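Local coordinates for protein hepatocyte growth factor-regulated tyrosine kinase substrate (Drosophila melanogaster, PDB 1DVP) that helps drive endosomal membrane invagination and multivesicular body formation, binds ubiquitin and phosphatidylinositol, and promotes degradation of activated tyrosine kinase receptors, at residues H178-C183 against D211-A216; P21-I26 against P197-G202; V65-V70 against L107-T112. All blocks are in the same frame, centred on the assembly; numbering follows the deposited sequence.

Interaction 1. Residues H178-C183 against D211-A216. With ZN (zinc ion), chain C.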
ATOM      1  N   HIS A 178      -1.124   4.379  -7.167  1.00 19.27           N
ATOM      2  CA  HIS A 178      -0.287   4.690  -6.023  1.00 18.85           C
ATOM      3  C   HIS A 178      -1.265   4.753  -4.875  1.00 18.55           C
ATOM      4  O   HIS A 178      -2.389   5.227  -5.089  1.00 18.32           O
ATOM      5  CB  HIS A 178       0.368   6.078  -6.160  1.00 18.58           C
ATOM      6  CG  HIS A 178       1.236   6.235  -7.358  1.00 18.52           C
ATOM      7  ND1 HIS A 178       2.579   5.867  -7.380  1.00 17.95           N
ATOM      8  CD2 HIS A 178       0.931   6.658  -8.616  1.00 18.37           C
ATOM      9  CE1 HIS A 178       3.047   6.045  -8.603  1.00 18.72           C
ATOM     10  NE2 HIS A 178       2.071   6.520  -9.371  1.00 18.17           N
ATOM     11  N   HIS A 179      -0.894   4.256  -3.681  1.00 18.03           N
ATOM     12  CA  HIS A 179      -1.819   4.390  -2.569  1.00 17.67           C
ATOM     13  C   HIS A 179      -1.503   5.621  -1.716  1.00 17.28           C
ATOM     14  O   HIS A 179      -0.321   5.998  -1.498  1.00 17.07           O
ATOM     15  CB  HIS A 179      -1.776   3.145  -1.631  1.00 18.88           C
ATOM     16  CG  HIS A 179      -2.266   1.885  -2.273  1.00 19.97           C
ATOM     17  ND1 HIS A 179      -1.506   1.153  -3.169  1.00 20.31           N
ATOM     18  CD2 HIS A 179      -3.444   1.221  -2.143  1.00 20.26           C
ATOM     19  CE1 HIS A 179      -2.192   0.094  -3.558  1.00 20.84           C
ATOM     20  NE2 HIS A 179      -3.371   0.114  -2.950  1.00 20.65           N
ATOM     21  N   CYS A 180      -2.562   6.263  -1.237  1.00 16.88           N
ATOM     22  CA  CYS A 180      -2.451   7.363  -0.293  1.00 16.49           C
ATOM     23  C   CYS A 180      -2.210   6.634   1.051  1.00 16.35           C
ATOM     24  O   CYS A 180      -3.004   5.769   1.438  1.00 15.82           O
ATOM     25  CB  CYS A 180      -3.778   8.102  -0.152  1.00 16.18           C
ATOM     26  SG  CYS A 180      -3.850   9.317   1.197  1.00 17.83           S
ATOM     27  N   ARG A 181      -1.203   7.024   1.786  1.00 16.73           N
ATOM     28  CA  ARG A 181      -0.964   6.383   3.084  1.00 17.39           C
ATOM     29  C   ARG A 181      -1.943   6.823   4.181  1.00 17.83           C
ATOM     30  O   ARG A 181      -1.983   6.189   5.217  1.00 18.40           O
ATOM     31  CB  ARG A 181       0.463   6.665   3.530  1.00 17.17           C
ATOM     32  CG  ARG A 181       1.444   5.784   2.929  1.00 16.87           C
ATOM     33  CD  ARG A 181       1.593   5.949   1.452  1.00 17.44           C
ATOM     34  NE  ARG A 181       2.794   5.229   1.023  1.00 17.97           N
ATOM     35  CZ  ARG A 181       3.114   4.902  -0.221  1.00 17.61           C
ATOM     36  NH1 ARG A 181       2.342   5.195  -1.273  1.00 17.36           N
ATOM     37  NH2 ARG A 181       4.260   4.246  -0.411  1.00 19.00           N
ATOM     38  N   ASN A 182      -2.717   7.902   3.992  1.00 18.18           N
ATOM     39  CA  ASN A 182      -3.693   8.307   4.991  1.00 18.93           C
ATOM     40  C   ASN A 182      -5.051   7.617   4.831  1.00 18.79           C
ATOM     41  O   ASN A 182      -5.646   7.199   5.841  1.00 18.91           O
ATOM     42  CB  ASN A 182      -3.958   9.834   4.972  1.00 20.04           C
ATOM     43  CG  ASN A 182      -4.751  10.305   6.197  1.00 20.45           C
ATOM     44  OD1 ASN A 182      -5.792  10.973   6.072  1.00 21.61           O
ATOM     45  ND2 ASN A 182      -4.273   9.942   7.393  1.00 20.83           N
ATOM     46  N   CYS A 183      -5.570   7.477   3.602  1.00 18.60           N
ATOM     47  CA  CYS A 183      -6.908   6.846   3.471  1.00 18.26           C
ATOM     48  C   CYS A 183      -6.862   5.471   2.822  1.00 18.14           C
ATOM     49  O   CYS A 183      -7.859   4.781   2.768  1.00 17.69           O
ATOM     50  CB  CYS A 183      -7.881   7.746   2.685  1.00 17.59           C
ATOM     51  SG  CYS A 183      -7.435   8.114   0.937  1.00 17.76           S
ATOM     52  N   ASP A 211      -4.773  14.440  -2.459  1.00 21.69           N
ATOM     53  CA  ASP A 211      -5.152  15.831  -2.281  1.00 22.25           C
ATOM     54  C   ASP A 211      -6.211  16.013  -1.223  1.00 22.40           C
ATOM     55  O   ASP A 211      -6.068  16.854  -0.398  1.00 22.35           O
ATOM     56  CB  ASP A 211      -5.582  16.424  -3.638  1.00 22.43           C
ATOM     57  CG  ASP A 211      -4.385  16.659  -4.524  1.00 23.11           C
ATOM     58  OD1 ASP A 211      -3.299  16.738  -3.962  1.00 23.45           O
ATOM     59  OD2 ASP A 211      -4.492  16.774  -5.747  1.00 23.90           O
ATOM     60  N   GLY A 212      -7.261  15.212  -1.240  1.00 22.78           N
ATOM     61  CA  GLY A 212      -8.289  15.328  -0.213  1.00 23.90           C
ATOM     62  C   GLY A 212      -7.732  15.196   1.203  1.00 24.74           C
ATOM     63  O   GLY A 212      -8.094  15.978   2.092  1.00 24.72           O
ATOM     64  N   CYS A 213      -6.873  14.185   1.422  1.00 25.39           N
ATOM     65  CA  CYS A 213      -6.238  13.941   2.746  1.00 25.99           C
ATOM     66  C   CYS A 213      -5.253  15.051   3.101  1.00 26.56           C
ATOM     67  O   CYS A 213      -5.216  15.500   4.222  1.00 26.90           O
ATOM     68  CB  CYS A 213      -5.513  12.562   2.767  1.00 25.27           C
ATOM     69  SG  CYS A 213      -6.730  11.227   2.890  1.00 24.84           S
ATOM     70  N   PHE A 214      -4.444  15.492   2.153  1.00 27.51           N
ATOM     71  CA  PHE A 214      -3.504  16.573   2.426  1.00 28.53           C
ATOM     72  C   PHE A 214      -4.265  17.828   2.891  1.00 29.24           C
ATOM     73  O   PHE A 214      -3.779  18.586   3.751  1.00 29.13           O
ATOM     74  CB  PHE A 214      -2.746  16.932   1.171  1.00 28.91           C
ATOM     75  CG  PHE A 214      -1.758  18.022   1.370  1.00 29.29           C
ATOM     76  CD1 PHE A 214      -0.482  17.731   1.795  1.00 29.39           C
ATOM     77  CD2 PHE A 214      -2.110  19.357   1.118  1.00 29.65           C
ATOM     78  CE1 PHE A 214       0.441  18.736   1.964  1.00 29.71           C
ATOM     79  CE2 PHE A 214      -1.187  20.382   1.285  1.00 29.64           C
ATOM     80  CZ  PHE A 214       0.088  20.073   1.705  1.00 29.59           C
ATOM     81  N   ALA A 215      -5.470  18.026   2.353  1.00 29.97           N
ATOM     82  CA  ALA A 215      -6.257  19.204   2.734  1.00 31.07           C
ATOM     83  C   ALA A 215      -6.833  19.014   4.129  1.00 31.82           C
ATOM     84  O   ALA A 215      -6.787  19.944   4.955  1.00 31.80           O
ATOM     85  CB  ALA A 215      -7.385  19.458   1.721  1.00 30.77           C
ATOM     86  N   ALA A 216      -7.362  17.812   4.385  1.00 32.69           N
ATOM     87  CA  ALA A 216      -7.994  17.468   5.665  1.00 33.89           C
ATOM     88  C   ALA A 216      -7.012  17.452   6.813  1.00 34.67           C
ATOM     89  O   ALA A 216      -7.360  17.863   7.928  1.00 35.03           O
ATOM     90  CB  ALA A 216      -8.744  16.086   5.566  1.00 33.68           C
TER
HETATM   91 ZN    ZN C 402      -6.031  10.003   0.987  1.00 20.28          ZN
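A zinc ion, rather than any hydrogen bond, couples Cys-180 and Cys-183 to Cys-213. The metal sits 2.3 Å from Cys-180 SG, 2.4 Å from Cys-183 SG and 2.4 Å from Cys-213 SG, and Cys-210, just before the helix that starts at Asp-211, completes the four-cysteine site. Cys-213 belongs to the first turn of that helix. The two cysteines of 178-183 reach the ion differently: Cys-183 SG stands between its own backbone N and carbonyl carbon (chi1 63°), while Cys-180 SG swings anti to its N. The tight turn joining them is a zinc knuckle, in which Cys-183 N donates to Cys-180 SG (3.5 Å) and Asn-182 N adds a weak bond to the same sulfur; both should temper its negative charge. This is one of the two zinc sites of the FYVE finger, and His-178 to Arg-181 end the R(R/K)HHCR signature that in FYVE domains binds phosphatidylinositol 3-phosphate. Consistent with an anion pocket, His-178, His-179 and Arg-181 hydrogen-bond a citrate, probably from the crystallisation liquor. Arg-181 NH1 also donates to His-179 O at 2.8 Å, in the guanidinium plane. Beside the metal, Asn-182 CB packs 3.7 Å from Cys-213 SG. Away from it, the His-179 ring stacks on Trp-158 of the second subunit.

Interaction 2. Residues P21-I26 against P197-G202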
ATOM      1  N   PRO A  21       2.945  17.295  19.385  1.00 30.53           N
ATOM      2  CA  PRO A  21       2.906  16.038  20.137  1.00 29.62           C
ATOM      3  C   PRO A  21       4.083  15.101  19.830  1.00 28.69           C
ATOM      4  O   PRO A  21       4.608  15.069  18.736  1.00 28.11           O
ATOM      5  CB  PRO A  21       1.561  15.413  19.743  1.00 29.71           C
ATOM      6  CG  PRO A  21       0.755  16.550  19.124  1.00 30.07           C
ATOM      7  CD  PRO A  21       1.816  17.390  18.439  1.00 30.52           C
ATOM      8  N   ASP A  22       4.470  14.359  20.841  1.00 27.89           N
ATOM      9  CA  ASP A  22       5.500  13.367  20.751  1.00 26.98           C
ATOM     10  C   ASP A  22       4.746  12.024  20.543  1.00 26.56           C
ATOM     11  O   ASP A  22       4.527  11.234  21.478  1.00 26.22           O
ATOM     12  CB  ASP A  22       6.295  13.391  22.062  1.00 27.25           C
ATOM     13  CG  ASP A  22       7.337  12.309  22.113  1.00 27.56           C
ATOM     14  OD1 ASP A  22       7.400  11.511  21.139  1.00 27.83           O
ATOM     15  OD2 ASP A  22       8.075  12.232  23.127  1.00 27.85           O
ATOM     16  N   TRP A  23       4.311  11.803  19.310  1.00 25.66           N
ATOM     17  CA  TRP A  23       3.567  10.597  18.946  1.00 25.05           C
ATOM     18  C   TRP A  23       4.303   9.290  19.259  1.00 24.46           C
ATOM     19  O   TRP A  23       3.700   8.335  19.735  1.00 24.23           O
ATOM     20  CB  TRP A  23       3.155  10.676  17.480  1.00 25.23           C
ATOM     21  CG  TRP A  23       2.053  11.667  17.361  1.00 26.07           C
ATOM     22  CD1 TRP A  23       2.109  12.962  16.849  1.00 26.13           C
ATOM     23  CD2 TRP A  23       0.752  11.520  17.914  1.00 26.13           C
ATOM     24  NE1 TRP A  23       0.915  13.614  17.076  1.00 25.92           N
ATOM     25  CE2 TRP A  23       0.064  12.754  17.720  1.00 25.96           C
ATOM     26  CE3 TRP A  23       0.090  10.462  18.560  1.00 26.25           C
ATOM     27  CZ2 TRP A  23      -1.243  12.949  18.151  1.00 26.28           C
ATOM     28  CZ3 TRP A  23      -1.236  10.670  18.992  1.00 26.33           C
ATOM     29  CH2 TRP A  23      -1.870  11.903  18.782  1.00 26.37           C
ATOM     30  N   PRO A  24       5.601   9.232  18.994  1.00 23.59           N
ATOM     31  CA  PRO A  24       6.341   8.000  19.301  1.00 23.40           C
ATOM     32  C   PRO A  24       6.185   7.580  20.776  1.00 23.16           C
ATOM     33  O   PRO A  24       5.958   6.406  21.052  1.00 23.37           O
ATOM     34  CB  PRO A  24       7.796   8.364  18.943  1.00 23.57           C
ATOM     35  CG  PRO A  24       7.596   9.304  17.751  1.00 23.39           C
ATOM     36  CD  PRO A  24       6.444  10.195  18.261  1.00 23.37           C
ATOM     37  N   SER A  25       6.274   8.516  21.709  1.00 23.16           N
ATOM     38  CA  SER A  25       6.124   8.192  23.151  1.00 22.56           C
ATOM     39  C   SER A  25       4.664   7.862  23.467  1.00 22.31           C
ATOM     40  O   SER A  25       4.357   7.023  24.313  1.00 22.07           O
ATOM     41  CB  SER A  25       6.551   9.372  24.066  1.00 22.71           C
ATOM     42  OG  SER A  25       7.940   9.690  23.929  1.00 23.28           O
ATOM     43  N   ILE A  26       3.746   8.542  22.798  1.00 22.14           N
ATOM     44  CA  ILE A  26       2.346   8.274  23.056  1.00 21.65           C
ATOM     45  C   ILE A  26       1.938   6.844  22.591  1.00 21.63           C
ATOM     46  O   ILE A  26       1.166   6.139  23.280  1.00 21.37           O
ATOM     47  CB  ILE A  26       1.456   9.354  22.384  1.00 21.98           C
ATOM     48  CG1 ILE A  26       1.644  10.703  23.125  1.00 21.68           C
ATOM     49  CG2 ILE A  26       0.011   8.918  22.431  1.00 21.45           C
ATOM     50  CD1 ILE A  26       1.002  11.958  22.403  1.00 22.47           C
ATOM     51  N   PRO A 197       4.055  13.909   6.956  1.00 28.51           N
ATOM     52  CA  PRO A 197       4.160  12.810   7.916  1.00 27.92           C
ATOM     53  C   PRO A 197       2.805  12.417   8.463  1.00 27.37           C
ATOM     54  O   PRO A 197       1.839  13.175   8.337  1.00 27.57           O
ATOM     55  CB  PRO A 197       5.133  13.365   8.977  1.00 27.99           C
ATOM     56  CG  PRO A 197       4.938  14.825   8.903  1.00 28.15           C
ATOM     57  CD  PRO A 197       4.768  15.108   7.419  1.00 28.35           C
ATOM     58  N   LEU A 198       2.696  11.208   9.008  1.00 26.52           N
ATOM     59  CA  LEU A 198       1.425  10.780   9.590  1.00 26.09           C
ATOM     60  C   LEU A 198       1.866  10.198  10.906  1.00 25.86           C
ATOM     61  O   LEU A 198       1.777   8.979  11.179  1.00 25.63           O
ATOM     62  CB  LEU A 198       0.767   9.748   8.700  1.00 25.92           C
ATOM     63  CG  LEU A 198       0.419  10.318   7.306  1.00 25.59           C
ATOM     64  CD1 LEU A 198       0.048   9.166   6.390  1.00 25.67           C
ATOM     65  CD2 LEU A 198      -0.723  11.304   7.401  1.00 25.62           C
ATOM     66  N   PRO A 199       2.328  11.094  11.768  1.00 25.71           N
ATOM     67  CA  PRO A 199       2.817  10.634  13.067  1.00 25.77           C
ATOM     68  C   PRO A 199       1.809   9.844  13.921  1.00 25.80           C
ATOM     69  O   PRO A 199       2.191   9.002  14.731  1.00 25.61           O
ATOM     70  CB  PRO A 199       3.378  11.920  13.682  1.00 25.68           C
ATOM     71  CG  PRO A 199       2.469  13.005  13.098  1.00 25.91           C
ATOM     72  CD  PRO A 199       2.203  12.565  11.679  1.00 25.59           C
ATOM     73  N   LYS A 200       0.526  10.060  13.709  1.00 26.07           N
ATOM     74  CA  LYS A 200      -0.452   9.309  14.497  1.00 26.57           C
ATOM     75  C   LYS A 200      -0.520   7.846  14.121  1.00 26.62           C
ATOM     76  O   LYS A 200      -1.039   7.016  14.886  1.00 26.73           O
ATOM     77  CB  LYS A 200      -1.835   9.928  14.401  1.00 27.33           C
ATOM     78  CG  LYS A 200      -1.993  11.102  15.304  1.00 27.77           C
ATOM     79  CD  LYS A 200      -3.051  12.057  14.762  1.00 29.01           C
ATOM     80  CE  LYS A 200      -2.728  13.560  15.083  1.00 29.33           C
ATOM     81  NZ  LYS A 200      -1.806  14.172  14.053  1.00 30.35           N
ATOM     82  N   TYR A 201      -0.017   7.530  12.947  1.00 26.26           N
ATOM     83  CA  TYR A 201       0.047   6.155  12.501  1.00 26.55           C
ATOM     84  C   TYR A 201       1.461   5.612  12.712  1.00 26.17           C
ATOM     85  O   TYR A 201       1.785   4.563  12.182  1.00 25.46           O
ATOM     86  CB  TYR A 201      -0.236   6.012  10.995  1.00 27.20           C
ATOM     87  CG  TYR A 201      -1.618   6.367  10.545  1.00 28.37           C
ATOM     88  CD1 TYR A 201      -2.680   6.413  11.423  1.00 29.06           C
ATOM     89  CD2 TYR A 201      -1.857   6.619   9.190  1.00 28.95           C
ATOM     90  CE1 TYR A 201      -3.978   6.708  10.960  1.00 29.67           C
ATOM     91  CE2 TYR A 201      -3.098   6.894   8.727  1.00 29.49           C
ATOM     92  CZ  TYR A 201      -4.170   6.942   9.605  1.00 30.00           C
ATOM     93  OH  TYR A 201      -5.420   7.177   9.077  1.00 30.12           O
ATOM     94  N   GLY A 202       2.301   6.362  13.432  1.00 26.14           N
ATOM     95  CA  GLY A 202       3.679   5.935  13.697  1.00 26.07           C
ATOM     96  C   GLY A 202       4.577   6.232  12.519  1.00 26.28           C
ATOM     97  O   GLY A 202       5.690   5.698  12.422  1.00 26.00           O
TER
HETATM   98  O   HOH W   1      -0.077  15.871  15.654  1.00 48.76           O
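Trp-23, in the first turn of helix 23-34, comes closest to Pro-199 in backbone terms, their CA atoms 5.9 Å apart, so a helix start meets the short 3-10 turn 199-201. No direct hydrogen bond crosses between the two segments; the indole does most of the work. Lys-200 lays its aliphatic chain over one face of the ring, with Lys-200 CG 3.4 Å from the centroid of the six-membered ring of Trp-23 and only 10° off its normal, a clear CH-pi contact. Bends at chi3 and chi4 (-147° and 85°) then carry the chain along the same ring, bringing Lys-200 CE to 3.5 Å from Trp-23 CZ2. The ammonium group ends beside the pyrrole nitrogen, and one water accepts from both Trp-23 NE1 (2.8 Å) and Lys-200 NZ (2.9 Å), so a water bridge links the indole N-H to the ammonium group. Pro-199 approaches the pyrrole end obliquely, Pro-199 CB lying 3.6 Å from Trp-23 CD1. Pro-199 O lies 3.4 Å from Trp-23 CB while taking a hydrogen bond from Gly-202 N within the turn. Pro-21 CB and Ile-26 CD1 lie over the opposite face of the indole, toward its rim, so the ring has neighbours on both faces. Asp-22 N-caps the helix: its OD1 accepts from Ser-25 N, and its OD2 takes the Ser-25 hydroxyl proton, both met from above the carboxylate plane. The contact joins the VHS domain to the FYVE finger. Within VHS, Trp-23 also rests on Leu-64 and Ser-68 of helix 56-72, while Ser-25 and Ile-26 turn to helix 5-14; on the finger side, Pro-199 follows strand 194-198, and Glu-204 of strand 203-204 touches both Trp-23 and Pro-199.

Interaction 3. Residues V65-V70 against L107-T112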
ATOM      1  N   VAL A  65      -2.685  12.523  25.668  1.00 26.36           N
ATOM      2  CA  VAL A  65      -2.297  11.167  26.035  1.00 25.76           C
ATOM      3  C   VAL A  65      -3.571  10.401  26.411  1.00 25.98           C
ATOM      4  O   VAL A  65      -3.780   9.257  26.007  1.00 25.62           O
ATOM      5  CB  VAL A  65      -1.273  11.170  27.230  1.00 25.82           C
ATOM      6  CG1 VAL A  65      -1.041   9.735  27.774  1.00 25.29           C
ATOM      7  CG2 VAL A  65       0.040  11.779  26.755  1.00 25.64           C
ATOM      8  N   LEU A  66      -4.428  11.051  27.186  1.00 25.84           N
ATOM      9  CA  LEU A  66      -5.684  10.450  27.617  1.00 26.20           C
ATOM     10  C   LEU A  66      -6.591  10.086  26.436  1.00 26.13           C
ATOM     11  O   LEU A  66      -7.157   9.011  26.393  1.00 26.73           O
ATOM     12  CB  LEU A  66      -6.413  11.429  28.547  1.00 26.15           C
ATOM     13  CG  LEU A  66      -7.237  10.846  29.715  1.00 26.76           C
ATOM     14  CD1 LEU A  66      -8.268  11.925  30.111  1.00 26.14           C
ATOM     15  CD2 LEU A  66      -7.923   9.504  29.370  1.00 26.26           C
ATOM     16  N   GLU A  67      -6.729  10.981  25.474  1.00 26.00           N
ATOM     17  CA  GLU A  67      -7.550  10.719  24.301  1.00 25.84           C
ATOM     18  C   GLU A  67      -7.059   9.450  23.584  1.00 25.63           C
ATOM     19  O   GLU A  67      -7.851   8.618  23.130  1.00 24.74           O
ATOM     20  CB  GLU A  67      -7.479  11.914  23.368  1.00 26.52           C
ATOM     21  CG  GLU A  67      -8.199  11.763  22.009  1.00 27.72           C
ATOM     22  CD  GLU A  67      -7.976  13.014  21.147  1.00 28.42           C
ATOM     23  OE1 GLU A  67      -7.355  13.975  21.685  1.00 28.87           O
ATOM     24  OE2 GLU A  67      -8.393  13.050  19.966  1.00 28.94           O
ATOM     25  N   SER A  68      -5.735   9.323  23.503  1.00 25.02           N
ATOM     26  CA  SER A  68      -5.093   8.201  22.836  1.00 24.96           C
ATOM     27  C   SER A  68      -5.270   6.856  23.494  1.00 24.90           C
ATOM     28  O   SER A  68      -5.477   5.874  22.789  1.00 24.71           O
ATOM     29  CB  SER A  68      -3.590   8.467  22.659  1.00 25.11           C
ATOM     30  OG  SER A  68      -3.407   9.604  21.869  1.00 25.32           O
ATOM     31  N   ILE A  69      -5.165   6.774  24.817  1.00 24.81           N
ATOM     32  CA  ILE A  69      -5.337   5.449  25.415  1.00 25.01           C
ATOM     33  C   ILE A  69      -6.812   5.032  25.409  1.00 25.37           C
ATOM     34  O   ILE A  69      -7.130   3.851  25.311  1.00 25.48           O
ATOM     35  CB  ILE A  69      -4.720   5.357  26.865  1.00 24.60           C
ATOM     36  CG1 ILE A  69      -5.444   6.296  27.840  1.00 24.28           C
ATOM     37  CG2 ILE A  69      -3.238   5.740  26.821  1.00 24.78           C
ATOM     38  CD1 ILE A  69      -5.065   6.028  29.327  1.00 23.81           C
ATOM     39  N   VAL A  70      -7.715   6.011  25.483  1.00 25.70           N
ATOM     40  CA  VAL A  70      -9.129   5.694  25.462  1.00 25.93           C
ATOM     41  C   VAL A  70      -9.392   5.177  24.079  1.00 26.07           C
ATOM     42  O   VAL A  70     -10.134   4.219  23.870  1.00 26.12           O
ATOM     43  CB  VAL A  70     -10.024   6.949  25.709  1.00 26.30           C
ATOM     44  CG1 VAL A  70     -11.504   6.660  25.256  1.00 26.52           C
ATOM     45  CG2 VAL A  70     -10.020   7.290  27.178  1.00 26.41           C
ATOM     46  N   LEU A 107     -13.580  19.831  26.985  1.00 40.16           N
ATOM     47  CA  LEU A 107     -14.952  19.957  26.525  1.00 39.39           C
ATOM     48  C   LEU A 107     -15.114  19.143  25.252  1.00 38.85           C
ATOM     49  O   LEU A 107     -16.095  18.433  25.080  1.00 38.77           O
ATOM     50  CB  LEU A 107     -15.300  21.432  26.281  1.00 39.24           C
ATOM     51  CG  LEU A 107     -16.345  22.059  27.239  1.00 38.95           C
ATOM     52  CD1 LEU A 107     -16.541  21.216  28.504  1.00 38.75           C
ATOM     53  CD2 LEU A 107     -15.912  23.493  27.580  1.00 38.97           C
ATOM     54  N   GLU A 108     -14.142  19.255  24.361  1.00 38.30           N
ATOM     55  CA  GLU A 108     -14.140  18.485  23.117  1.00 37.73           C
ATOM     56  C   GLU A 108     -14.130  16.959  23.397  1.00 37.38           C
ATOM     57  O   GLU A 108     -14.901  16.218  22.798  1.00 37.37           O
ATOM     58  CB  GLU A 108     -12.904  18.881  22.288  1.00 37.77           C
ATOM     59  CG  GLU A 108     -12.551  17.973  21.088  1.00 37.61           C
ATOM     60  CD  GLU A 108     -11.049  18.078  20.724  1.00 37.78           C
ATOM     61  OE1 GLU A 108     -10.340  17.051  20.771  1.00 37.05           O
ATOM     62  OE2 GLU A 108     -10.576  19.200  20.416  1.00 37.95           O
ATOM     63  N   LEU A 109     -13.280  16.508  24.319  1.00 36.89           N
ATOM     64  CA  LEU A 109     -13.158  15.084  24.647  1.00 36.49           C
ATOM     65  C   LEU A 109     -14.458  14.548  25.231  1.00 36.24           C
ATOM     66  O   LEU A 109     -14.929  13.484  24.851  1.00 35.97           O
ATOM     67  CB  LEU A 109     -11.986  14.835  25.622  1.00 36.37           C
ATOM     68  CG  LEU A 109     -10.566  15.157  25.079  1.00 36.44           C
ATOM     69  CD1 LEU A 109      -9.526  14.824  26.125  1.00 36.29           C
ATOM     70  CD2 LEU A 109     -10.260  14.376  23.814  1.00 36.44           C
ATOM     71  N   VAL A 110     -15.040  15.302  26.158  1.00 35.86           N
ATOM     72  CA  VAL A 110     -16.307  14.885  26.761  1.00 35.50           C
ATOM     73  C   VAL A 110     -17.352  14.603  25.685  1.00 35.15           C
ATOM     74  O   VAL A 110     -18.026  13.613  25.744  1.00 34.94           O
ATOM     75  CB  VAL A 110     -16.865  15.972  27.678  1.00 35.67           C
ATOM     76  CG1 VAL A 110     -18.383  15.684  27.959  1.00 35.75           C
ATOM     77  CG2 VAL A 110     -16.060  16.032  28.963  1.00 35.62           C
ATOM     78  N   GLN A 111     -17.462  15.499  24.705  1.00 35.12           N
ATOM     79  CA  GLN A 111     -18.417  15.399  23.598  1.00 34.81           C
ATOM     80  C   GLN A 111     -18.025  14.278  22.642  1.00 34.60           C
ATOM     81  O   GLN A 111     -18.876  13.504  22.171  1.00 34.70           O
ATOM     82  CB  GLN A 111     -18.474  16.747  22.855  1.00 35.27           C
ATOM     83  CG  GLN A 111     -19.210  16.713  21.542  1.00 35.68           C
ATOM     84  CD  GLN A 111     -19.252  18.073  20.846  1.00 36.02           C
ATOM     85  OE1 GLN A 111     -18.218  18.611  20.414  1.00 36.18           O
ATOM     86  NE2 GLN A 111     -20.451  18.646  20.751  1.00 35.78           N
ATOM     87  N   THR A 112     -16.729  14.186  22.335  1.00 34.06           N
ATOM     88  CA  THR A 112     -16.266  13.114  21.467  1.00 33.46           C
ATOM     89  C   THR A 112     -16.643  11.799  22.115  1.00 33.16           C
ATOM     90  O   THR A 112     -17.165  10.893  21.480  1.00 32.69           O
ATOM     91  CB  THR A 112     -14.738  13.116  21.315  1.00 33.26           C
ATOM     92  OG1 THR A 112     -14.341  14.267  20.553  1.00 32.86           O
ATOM     93  CG2 THR A 112     -14.290  11.785  20.612  1.00 33.20           C
TER
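Glu-108 comes first along 107-112 to meet the other helix, and it does so at the margin of the contact, sending its carboxylate toward that of Glu-67. The two OE1 atoms, Glu-67 OE1 and Glu-108 OE1, are 4.4 Å apart, close for like charges. Lys-105, one turn earlier on helix 100-116, lies within reach of both: its NZ forms a salt bridge with each of these oxygens. Leu-109, next in line, carries the apolar part of the contact, and Leu-109 CA is the nearest to Glu-67 CA, at 7.1 Å. A single methyl, CD2, does the touching. Leu-109 CD2 lies against the flank of the glutamate, 3.7 Å from Glu-67 CB and 3.6 Å from Glu-67 OE1, with Glu-67 CG also alongside, and the two side chains run at about a right angle to each other. Glu-67 offers this long flank because it is fully stretched, CG anti to the backbone N (chi1 175°) and CD anti to CA (chi2 -177°). After Leu-109 the segment runs on as regular helix to Thr-112. Helices 56-72 and 100-116 both belong to the right-handed helical superhelix of the VHS domain. The first faces several partners: Ser-68 touches helix 23-34, Ile-69 packs on Ile-47 of helix 40-51, and Leu-66 meets Phe-90 of helix 84-96. Between 65-70 and 107-112 themselves, one methyl lies along the whole glutamate chain, carboxylate oxygen included, and that same oxygen pairs with Lys-105. Sharing one ammonium group probably offsets the repulsion between the two carboxylates and would favour both remaining ionised.

Interaction 3 lies wholly in the VHS helices, interaction 1 wholly in the FYVE finger, and interaction 2 bridges the two domains. Centres of interactions 1 and 2 are about 17 Å apart, those of 2 and 3 about 16 Å, and those of 1 and 3 about 24 Å. Along the chain, 65-70 and 107-112 both fall between 21-26 and 197-202, whereas the segments of interactions 1 and 2 alternate, 178-183 preceding 197-202 and 211-216 coming last. Interaction 2 touches both others: Tyr-201 OH probably hydrogen-bonds Asn-182 O beside the zinc knuckle, and Ile-26 packs on Ser-68 and Val-65 of helix 56-72. This continuous path is consistent with the tandem domains packing against each other.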